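Long-range contacts in esterase D (Lactobacillus rhamnosus, PDB 3DKR), which probably hydrolyses carboxylic esters, as an alpha/beta-hydrolase with a catalytic triad: residues D22-L28 and Y92-F98; L180-K184 and L206-N212; F218-D222 and A236-D240. One frame throughout, in Å; residues are numbered along the deposited sequence.

Contact 1: residues D22-L28 and Y92-F98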
loop_
_atom_site.group_PDB
_atom_site.type_symbol
_atom_site.label_atom_id
_atom_site.label_comp_id
_atom_site.label_asym_id
_atom_site.label_seq_id
_atom_site.Cartn_x
_atom_site.Cartn_y
_atom_site.Cartn_z
ATOM N N ASP A 22 -22.910 2.825 -1.218
ATOM C CA ASP A 22 -22.934 1.351 -1.060
ATOM C C ASP A 22 -21.559 0.734 -0.820
ATOM O O ASP A 22 -21.442 -0.253 -0.087
ATOM C CB ASP A 22 -23.562 0.657 -2.273
ATOM C CG ASP A 22 -22.780 0.881 -3.543
ATOM O OD1 ASP A 22 -22.805 2.043 -4.011
ATOM O OD2 ASP A 22 -22.143 -0.085 -4.053
ATOM N N THR A 23 -20.526 1.285 -1.459
ATOM C CA THR A 23 -19.206 0.665 -1.452
ATOM C C THR A 23 -18.130 1.632 -0.973
ATOM O O THR A 23 -18.107 2.805 -1.379
ATOM C CB THR A 23 -18.830 0.148 -2.843
ATOM O OG1 THR A 23 -19.756 -0.882 -3.250
ATOM C CG2 THR A 23 -17.422 -0.440 -2.836
ATOM N N GLY A 24 -17.255 1.129 -0.109
ATOM C CA GLY A 24 -16.138 1.907 0.417
ATOM C C GLY A 24 -14.835 1.210 0.121
ATOM O O GLY A 24 -14.788 -0.024 0.002
ATOM N N VAL A 25 -13.761 1.992 0.045
ATOM C CA VAL A 25 -12.441 1.475 -0.306
ATOM C C VAL A 25 -11.410 1.988 0.687
ATOM O O VAL A 25 -11.344 3.190 0.937
ATOM C CB VAL A 25 -12.019 1.936 -1.718
ATOM C CG1 VAL A 25 -10.700 1.280 -2.112
ATOM C CG2 VAL A 25 -13.096 1.579 -2.724
ATOM N N VAL A 26 -10.611 1.077 1.233
ATOM C CA VAL A 26 -9.481 1.428 2.080
ATOM C C VAL A 26 -8.221 1.422 1.215
ATOM O O VAL A 26 -7.955 0.450 0.501
ATOM C CB VAL A 26 -9.309 0.439 3.249
ATOM C CG1 VAL A 26 -8.042 0.742 4.028
ATOM C CG2 VAL A 26 -10.550 0.452 4.167
ATOM N N LEU A 27 -7.454 2.520 1.276
ATOM C CA LEU A 27 -6.207 2.654 0.503
ATOM C C LEU A 27 -5.041 2.815 1.471
ATOM O O LEU A 27 -5.046 3.737 2.285
ATOM C CB LEU A 27 -6.252 3.863 -0.438
ATOM C CG LEU A 27 -7.349 3.829 -1.502
ATOM C CD1 LEU A 27 -7.381 5.124 -2.329
ATOM C CD2 LEU A 27 -7.233 2.636 -2.449
ATOM N N LEU A 28 -4.084 1.887 1.390
ATOM C CA LEU A 28 -2.968 1.788 2.343
ATOM C C LEU A 28 -1.653 2.191 1.668
ATOM O O LEU A 28 -1.257 1.623 0.652
ATOM C CB LEU A 28 -2.883 0.375 2.918
ATOM C CG LEU A 28 -4.167 -0.078 3.611
ATOM C CD1 LEU A 28 -4.050 -1.526 4.085
ATOM C CD2 LEU A 28 -4.522 0.832 4.812
ATOM N N TYR A 92 -20.334 0.438 5.113
ATOM C CA TYR A 92 -20.636 0.179 3.698
ATOM C C TYR A 92 -21.051 -1.253 3.467
ATOM O O TYR A 92 -20.534 -2.146 4.105
ATOM C CB TYR A 92 -19.426 0.499 2.803
ATOM C CG TYR A 92 -19.121 1.961 2.830
ATOM C CD1 TYR A 92 -19.968 2.849 2.209
ATOM C CD2 TYR A 92 -18.048 2.469 3.540
ATOM C CE1 TYR A 92 -19.749 4.207 2.261
ATOM C CE2 TYR A 92 -17.815 3.825 3.585
ATOM C CZ TYR A 92 -18.672 4.690 2.938
ATOM O OH TYR A 92 -18.454 6.058 2.985
ATOM N N ALA A 93 -21.961 -1.467 2.521
ATOM C CA ALA A 93 -22.383 -2.819 2.175
ATOM C C ALA A 93 -21.206 -3.650 1.686
ATOM O O ALA A 93 -21.145 -4.841 1.958
ATOM C CB ALA A 93 -23.432 -2.780 1.097
ATOM N N LYS A 94 -20.324 -3.030 0.897
ATOM C CA LYS A 94 -19.142 -3.707 0.352
ATOM C C LYS A 94 -17.904 -2.871 0.577
ATOM O O LYS A 94 -17.951 -1.645 0.455
ATOM C CB LYS A 94 -19.320 -3.979 -1.141
ATOM C CG LYS A 94 -20.506 -4.899 -1.454
ATOM C CD LYS A 94 -20.475 -5.371 -2.905
ATOM C CE LYS A 94 -21.699 -6.208 -3.275
ATOM N NZ LYS A 94 -21.631 -6.751 -4.664
ATOM N N VAL A 95 -16.807 -3.546 0.911
ATOM C CA VAL A 95 -15.533 -2.869 1.160
ATOM C C VAL A 95 -14.428 -3.592 0.398
ATOM O O VAL A 95 -14.361 -4.820 0.408
ATOM C CB VAL A 95 -15.222 -2.831 2.658
ATOM C CG1 VAL A 95 -13.767 -2.428 2.908
ATOM C CG2 VAL A 95 -16.181 -1.872 3.375
ATOM N N PHE A 96 -13.578 -2.794 -0.247
ATOM C CA PHE A 96 -12.378 -3.249 -0.934
ATOM C C PHE A 96 -11.167 -2.638 -0.222
ATOM O O PHE A 96 -11.264 -1.550 0.321
ATOM C CB PHE A 96 -12.387 -2.778 -2.377
ATOM C CG PHE A 96 -13.490 -3.374 -3.214
ATOM C CD1 PHE A 96 -13.215 -4.397 -4.108
ATOM C CD2 PHE A 96 -14.798 -2.934 -3.091
ATOM C CE1 PHE A 96 -14.238 -4.958 -4.878
ATOM C CE2 PHE A 96 -15.822 -3.504 -3.862
ATOM C CZ PHE A 96 -15.525 -4.511 -4.746
ATOM N N VAL A 97 -10.044 -3.339 -0.235
ATOM C CA VAL A 97 -8.816 -2.854 0.408
ATOM C C VAL A 97 -7.639 -3.050 -0.527
ATOM O O VAL A 97 -7.397 -4.169 -0.987
ATOM C CB VAL A 97 -8.560 -3.622 1.704
ATOM C CG1 VAL A 97 -7.345 -3.048 2.440
ATOM C CG2 VAL A 97 -9.849 -3.619 2.563
ATOM N N PHE A 98 -6.902 -1.962 -0.781
ATOM C CA PHE A 98 -5.732 -1.985 -1.670
ATOM C C PHE A 98 -4.584 -1.238 -1.021
ATOM O O PHE A 98 -4.804 -0.363 -0.198
ATOM C CB PHE A 98 -6.017 -1.280 -3.003
ATOM C CG PHE A 98 -7.232 -1.786 -3.731
ATOM C CD1 PHE A 98 -7.149 -2.908 -4.553
ATOM C CD2 PHE A 98 -8.432 -1.093 -3.664
ATOM C CE1 PHE A 98 -8.257 -3.359 -5.245
ATOM C CE2 PHE A 98 -9.549 -1.557 -4.333
ATOM C CZ PHE A 98 -9.448 -2.673 -5.141
#

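Contact 2: residues L180-K184 and L206-N212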
loop_
_atom_site.group_PDB
_atom_site.type_symbol
_atom_site.label_atom_id
_atom_site.label_comp_id
_atom_site.label_asym_id
_atom_site.label_seq_id
_atom_site.Cartn_x
_atom_site.Cartn_y
_atom_site.Cartn_z
ATOM N N LEU A 180 -0.981 -16.946 1.853
ATOM C CA LEU A 180 -1.723 -16.529 0.649
ATOM C C LEU A 180 -2.767 -17.574 0.211
ATOM O O LEU A 180 -3.775 -17.226 -0.415
ATOM C CB LEU A 180 -0.780 -16.205 -0.493
ATOM C CG LEU A 180 -0.012 -14.886 -0.343
ATOM C CD1 LEU A 180 1.098 -14.857 -1.373
ATOM C CD2 LEU A 180 -0.937 -13.667 -0.485
ATOM N N ASN A 181 -2.534 -18.834 0.569
ATOM C CA ASN A 181 -3.526 -19.890 0.330
ATOM C C ASN A 181 -4.864 -19.604 0.991
ATOM O O ASN A 181 -5.896 -20.168 0.587
ATOM C CB ASN A 181 -2.998 -21.261 0.794
ATOM C CG ASN A 181 -2.818 -21.345 2.285
ATOM O OD1 ASN A 181 -3.711 -21.796 3.002
ATOM N ND2 ASN A 181 -1.649 -20.917 2.775
ATOM N N LEU A 182 -4.862 -18.763 2.021
ATOM C CA LEU A 182 -6.097 -18.440 2.737
ATOM C C LEU A 182 -7.011 -17.491 1.963
ATOM O O LEU A 182 -8.204 -17.367 2.297
ATOM C CB LEU A 182 -5.789 -17.847 4.106
ATOM C CG LEU A 182 -5.075 -18.745 5.114
ATOM C CD1 LEU A 182 -4.880 -17.999 6.416
ATOM C CD2 LEU A 182 -5.872 -20.054 5.336
ATOM N N VAL A 183 -6.487 -16.816 0.942
ATOM C CA VAL A 183 -7.281 -15.804 0.244
ATOM C C VAL A 183 -8.311 -16.448 -0.680
ATOM O O VAL A 183 -7.955 -17.162 -1.610
ATOM C CB VAL A 183 -6.422 -14.862 -0.606
ATOM C CG1 VAL A 183 -7.304 -13.822 -1.314
ATOM C CG2 VAL A 183 -5.387 -14.159 0.273
ATOM N N LYS A 184 -9.588 -16.185 -0.409
ATOM C CA LYS A 184 -10.669 -16.661 -1.270
ATOM C C LYS A 184 -11.241 -15.570 -2.185
ATOM O O LYS A 184 -11.877 -15.868 -3.208
ATOM C CB LYS A 184 -11.799 -17.226 -0.414
ATOM C CG LYS A 184 -11.427 -18.394 0.494
ATOM C CD LYS A 184 -10.632 -19.494 -0.179
ATOM C CE LYS A 184 -10.197 -20.567 0.831
ATOM N NZ LYS A 184 -8.713 -20.838 0.773
ATOM N N LEU A 206 3.183 -13.627 -6.526
ATOM C CA LEU A 206 1.976 -13.357 -5.762
ATOM C C LEU A 206 0.781 -13.969 -6.498
ATOM O O LEU A 206 0.023 -14.736 -5.917
ATOM C CB LEU A 206 1.805 -11.848 -5.552
ATOM C CG LEU A 206 0.503 -11.359 -4.927
ATOM C CD1 LEU A 206 0.273 -12.012 -3.568
ATOM C CD2 LEU A 206 0.520 -9.812 -4.851
ATOM N N ARG A 207 0.651 -13.652 -7.781
ATOM C CA ARG A 207 -0.399 -14.239 -8.623
ATOM C C ARG A 207 -0.442 -15.750 -8.497
ATOM O O ARG A 207 -1.505 -16.333 -8.268
ATOM C CB ARG A 207 -0.170 -13.859 -10.077
ATOM C CG ARG A 207 -1.168 -14.492 -11.062
ATOM C CD ARG A 207 -0.655 -14.384 -12.494
ATOM N NE ARG A 207 0.548 -15.191 -12.681
ATOM C CZ ARG A 207 1.316 -15.161 -13.764
ATOM N NH1 ARG A 207 1.025 -14.355 -14.777
ATOM N NH2 ARG A 207 2.392 -15.944 -13.821
ATOM N N ASP A 208 0.714 -16.389 -8.654
ATOM C CA ASP A 208 0.787 -17.851 -8.626
ATOM C C ASP A 208 0.482 -18.478 -7.254
ATOM O O ASP A 208 0.063 -19.642 -7.189
ATOM C CB ASP A 208 2.161 -18.319 -9.118
ATOM C CG ASP A 208 2.415 -17.996 -10.582
ATOM O OD1 ASP A 208 1.495 -17.545 -11.304
ATOM O OD2 ASP A 208 3.572 -18.209 -11.021
ATOM N N ALA A 209 0.706 -17.739 -6.162
ATOM C CA ALA A 209 0.488 -18.275 -4.810
ATOM C C ALA A 209 -0.979 -18.223 -4.406
ATOM O O ALA A 209 -1.371 -18.876 -3.442
ATOM C CB ALA A 209 1.327 -17.519 -3.767
ATOM N N LEU A 210 -1.774 -17.434 -5.132
ATOM C CA LEU A 210 -3.187 -17.206 -4.783
ATOM C C LEU A 210 -4.051 -18.339 -5.331
ATOM O O LEU A 210 -4.983 -18.116 -6.104
ATOM C CB LEU A 210 -3.653 -15.850 -5.305
ATOM C CG LEU A 210 -3.052 -14.676 -4.507
ATOM C CD1 LEU A 210 -3.122 -13.386 -5.297
ATOM C CD2 LEU A 210 -3.721 -14.532 -3.156
ATOM N N ILE A 211 -3.746 -19.555 -4.902
ATOM C CA ILE A 211 -4.335 -20.750 -5.522
ATOM C C ILE A 211 -5.838 -20.893 -5.249
ATOM O O ILE A 211 -6.553 -21.558 -6.015
ATOM C CB ILE A 211 -3.585 -22.039 -5.098
ATOM C CG1 ILE A 211 -3.651 -22.259 -3.594
ATOM C CG2 ILE A 211 -2.116 -21.978 -5.554
ATOM C CD1 ILE A 211 -3.173 -23.658 -3.189
ATOM N N ASN A 212 -6.317 -20.258 -4.184
ATOM C CA ASN A 212 -7.732 -20.348 -3.788
ATOM C C ASN A 212 -8.570 -19.085 -4.025
ATOM O O ASN A 212 -9.770 -19.065 -3.729
ATOM C CB ASN A 212 -7.805 -20.771 -2.338
ATOM C CG ASN A 212 -7.245 -22.165 -2.130
ATOM O OD1 ASN A 212 -7.540 -23.074 -2.914
ATOM N ND2 ASN A 212 -6.443 -22.344 -1.094
HETATM O O HOH W 1 -5.453 -18.098 -2.525
#

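Contact 3: residues F218-D222 and A236-D240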
loop_
_atom_site.group_PDB
_atom_site.type_symbol
_atom_site.label_atom_id
_atom_site.label_comp_id
_atom_site.label_asym_id
_atom_site.label_seq_id
_atom_site.Cartn_x
_atom_site.Cartn_y
_atom_site.Cartn_z
ATOM N N PHE A 218 -4.779 -9.273 -13.073
ATOM C CA PHE A 218 -3.359 -8.906 -13.116
ATOM C C PHE A 218 -3.064 -7.840 -14.170
ATOM O O PHE A 218 -3.419 -7.998 -15.350
ATOM C CB PHE A 218 -2.528 -10.164 -13.398
ATOM C CG PHE A 218 -1.021 -9.961 -13.307
ATOM C CD1 PHE A 218 -0.344 -10.319 -12.150
ATOM C CD2 PHE A 218 -0.287 -9.465 -14.371
ATOM C CE1 PHE A 218 1.021 -10.161 -12.056
ATOM C CE2 PHE A 218 1.094 -9.290 -14.281
ATOM C CZ PHE A 218 1.748 -9.643 -13.115
ATOM N N HIS A 219 -2.374 -6.779 -13.758
ATOM C CA HIS A 219 -2.061 -5.658 -14.641
ATOM C C HIS A 219 -0.621 -5.205 -14.511
ATOM O O HIS A 219 -0.138 -4.987 -13.400
ATOM C CB HIS A 219 -2.990 -4.494 -14.349
ATOM C CG HIS A 219 -4.413 -4.812 -14.637
ATOM N ND1 HIS A 219 -4.962 -4.645 -15.891
ATOM C CD2 HIS A 219 -5.389 -5.331 -13.858
ATOM C CE1 HIS A 219 -6.224 -5.036 -15.863
ATOM N NE2 HIS A 219 -6.509 -5.452 -14.642
ATOM N N TRP A 220 0.052 -5.100 -15.663
ATOM C CA TRP A 220 1.441 -4.644 -15.768
ATOM C C TRP A 220 1.437 -3.257 -16.390
ATOM O O TRP A 220 0.783 -3.060 -17.426
ATOM C CB TRP A 220 2.236 -5.610 -16.658
ATOM C CG TRP A 220 3.721 -5.480 -16.515
ATOM C CD1 TRP A 220 4.580 -4.814 -17.339
ATOM C CD2 TRP A 220 4.518 -6.052 -15.480
ATOM N NE1 TRP A 220 5.876 -4.916 -16.859
ATOM C CE2 TRP A 220 5.860 -5.670 -15.714
ATOM C CE3 TRP A 220 4.226 -6.820 -14.359
ATOM C CZ2 TRP A 220 6.907 -6.072 -14.875
ATOM C CZ3 TRP A 220 5.254 -7.217 -13.537
ATOM C CH2 TRP A 220 6.574 -6.847 -13.792
ATOM N N TYR A 221 2.146 -2.303 -15.775
ATOM C CA TYR A 221 2.161 -0.901 -16.219
ATOM C C TYR A 221 3.526 -0.655 -16.844
ATOM O O TYR A 221 4.475 -0.245 -16.187
ATOM C CB TYR A 221 1.783 0.042 -15.053
ATOM C CG TYR A 221 0.365 -0.266 -14.629
ATOM C CD1 TYR A 221 -0.724 0.245 -15.330
ATOM C CD2 TYR A 221 0.118 -1.143 -13.579
ATOM C CE1 TYR A 221 -2.035 -0.100 -14.978
ATOM C CE2 TYR A 221 -1.177 -1.493 -13.213
ATOM C CZ TYR A 221 -2.246 -0.986 -13.928
ATOM O OH TYR A 221 -3.516 -1.345 -13.546
ATOM N N ASP A 222 3.578 -0.885 -18.154
ATOM C CA ASP A 222 4.822 -1.103 -18.905
ATOM C C ASP A 222 6.010 -0.201 -18.584
ATOM O O ASP A 222 7.097 -0.669 -18.227
ATOM C CB ASP A 222 4.554 -1.086 -20.428
ATOM C CG ASP A 222 3.664 0.078 -20.890
ATOM O OD1 ASP A 222 3.468 1.076 -20.148
ATOM O OD2 ASP A 222 3.157 -0.012 -22.033
ATOM N N ALA A 236 -4.603 4.786 -16.060
ATOM C CA ALA A 236 -4.830 3.398 -16.420
ATOM C C ALA A 236 -5.135 2.572 -15.188
ATOM O O ALA A 236 -6.024 1.729 -15.204
ATOM C CB ALA A 236 -3.627 2.834 -17.136
ATOM N N LEU A 237 -4.364 2.791 -14.125
ATOM C CA LEU A 237 -4.558 2.026 -12.899
ATOM C C LEU A 237 -5.959 2.264 -12.348
ATOM O O LEU A 237 -6.664 1.318 -11.970
ATOM C CB LEU A 237 -3.515 2.429 -11.861
ATOM C CG LEU A 237 -3.698 1.763 -10.497
ATOM C CD1 LEU A 237 -3.435 0.240 -10.572
ATOM C CD2 LEU A 237 -2.796 2.435 -9.471
ATOM N N GLU A 238 -6.355 3.527 -12.303
ATOM C CA GLU A 238 -7.688 3.904 -11.807
ATOM C C GLU A 238 -8.781 3.200 -12.602
ATOM O O GLU A 238 -9.673 2.588 -12.042
ATOM C CB GLU A 238 -7.849 5.421 -11.857
ATOM C CG GLU A 238 -6.947 6.129 -10.843
ATOM C CD GLU A 238 -6.594 7.561 -11.181
ATOM O OE1 GLU A 238 -7.172 8.157 -12.135
ATOM O OE2 GLU A 238 -5.709 8.100 -10.475
ATOM N N GLU A 239 -8.681 3.251 -13.926
ATOM C CA GLU A 239 -9.646 2.541 -14.768
ATOM C C GLU A 239 -9.678 1.039 -14.474
ATOM O O GLU A 239 -10.753 0.439 -14.360
ATOM C CB GLU A 239 -9.358 2.797 -16.243
ATOM C CG GLU A 239 -9.478 4.270 -16.629
ATOM N N ASP A 240 -8.501 0.433 -14.318
ATOM C CA ASP A 240 -8.412 -1.010 -14.059
ATOM C C ASP A 240 -9.024 -1.378 -12.702
ATOM O O ASP A 240 -9.743 -2.371 -12.572
ATOM C CB ASP A 240 -6.957 -1.476 -14.118
ATOM C CG ASP A 240 -6.348 -1.355 -15.516
ATOM O OD1 ASP A 240 -7.123 -1.339 -16.519
ATOM O OD2 ASP A 240 -5.102 -1.300 -15.618
HETATM O O HOH W 2 -9.558 -4.576 -14.204
#

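Contact 1: residues D22-L28 and Y92-F98
Six backbone hydrogen bonds join segments 22-28 and 92-98, whose strands are parallel neighbours in the central sheet of the alpha/beta-hydrolase fold. Alternate residues of each segment do the bonding: Lys94 N to Asp22 O (3.2 Å), Gly24 N to Lys94 O (2.9 Å), Phe96 N to Gly24 O (3.0 Å), Val26 N to Phe96 O (2.9 Å), Phe98 N to Val26 O (2.9 Å) and Leu28 N to Phe98 O (2.8 Å). CA-H...O contacts fill the gaps, as from Val95 CA to Gly24 O at 3.2 Å. The segment axes lie 17° apart, and the other edge of strand 23-28 bonds to Gly51 and Tyr53.

Side chains alternate between two helical layers. Val25, Phe96 and Phe98 meet helix 234-246, where broad rings and a beta-branched valine suit a buried, apolar part of this face; Val25 CG1 touches the edge of the Phe98 ring at CD2, 3.6 Å away. Val26 and Val97 lie on the other face, under helix 74-89, with Val26 CB 4.1 Å from Val97 CG1. At the start of the strands Gly24 leaves room for an aromatic ring, since a CB there would clash with Tyr92 CD2; instead Gly24 CA sits over the ring face, 4.0 Å from the Tyr92 centroid.

Contact 2: residues L180-K184 and L206-N212
Leu180 opens the short 3-10 segment 180-182 and turns its side chain toward the end of helix 202-209. Its CD1 lies 3.6 Å from Ala209 CB and 3.7 Å from Leu206 CD1, while its CD2 is 4.0 Å from Leu210 CD2. A branched leucine can thus touch three apolar residues at once, and the small Ala209 lets the segments come close. Helix 101-113 completes the pocket through Met108 and Glu112.

At Asn181 the backbone takes over: Asn212 ND2 donates to Asn181 O at 2.8 Å, with a nearly straight N-H...O angle of 178°. Asparagine suits this place because its short amide can reach a carbonyl of the neighbouring turn. Val183 follows with both kinds of contact. Its CB packs 3.7 Å from Leu210 CD2, and its carbonyl shares a water with that of Leu180; the water donates to Leu180 O and Val183 O, each at 2.8 Å, and accepts from Asn212 N at 2.9 Å. Exposed Lys184 starts away from Asn212, then bends back until NZ is 3.2 Å from Asn212 CB, its charged end still able to meet solvent.

Leu210 centres an inverse gamma turn, by which the chain leaves helix 202-209. In this alpha/beta-hydrolase fold, the loop from helix 155-178 to strand 187-192 thus packs on the end of helix 202-209 and its link to strand 216-221.

Contact 3: residues F218-D222 and A236-D240
His219 and Tyr221 are two residues apart on strand 216-221, so both side chains leave the same face of the sheet and point toward helix 234-246. The intervening Trp220 points away. Both residues have chi1 in the m well, yet their rings meet Asp240 differently. Tyr221 reaches out lengthwise and donates its hydroxyl to the carboxylate, with OH 2.6 Å from Asp240 OD2. His219 instead offers a ring face: Asp240 CB stands 4.0 Å from the His219 centroid and only 5° off the ring normal, a CH-pi contact. A water extends this link, lying 3.2 Å from His219 NE2 and donating to Asp240 O at 2.7 Å.

Asp240, also m at chi1, lays both CB and CG over the imidazole while its OD2 accepts from the tyrosine, a reach that suits a short acidic side chain. One helical turn earlier, Ala236 CB touches the edge of the tyrosine ring, 4.0 Å from Tyr221 CE1; a small side chain fits where the ring passes close to the helix. Leu237, with chi1 t and chi2 p, brings CD1 to 3.4 Å from Tyr221 OH and 3.8 Å from Tyr221 CZ. Its apolar bulk also meets Phe188 and Met41.

The strand and helix segments run nearly antiparallel, at 172° and 10.3 Å between axes. This is the strand-to-helix layering of the alpha/beta-hydrolase fold, and the connection between them carries His226, the predicted triad histidine.

Contact 1 belongs to the core, whereas contacts 2 and 3 are only partly buried. Contacts 1 and 3 involve the same sheet: contact 1 joins two interior strands, contact 3 sets a helix over one of the two edge strands, 216-221. Helix 234-246 serves both, since it also covers Phe96 and Phe98 of contact 1. Contact 2 lies at the periphery, but Arg207 CD meets Phe218 CD1 at 4.1 Å, so it touches contact 3 through consecutive elements of the chain. Chemistry changes with place: regular backbone bonding and apolar side chains inside the sheet, a tyrosine-carboxylate bond at its edge, and, between the outer turns, an amide and a shared water beside buried leucine and valine packing.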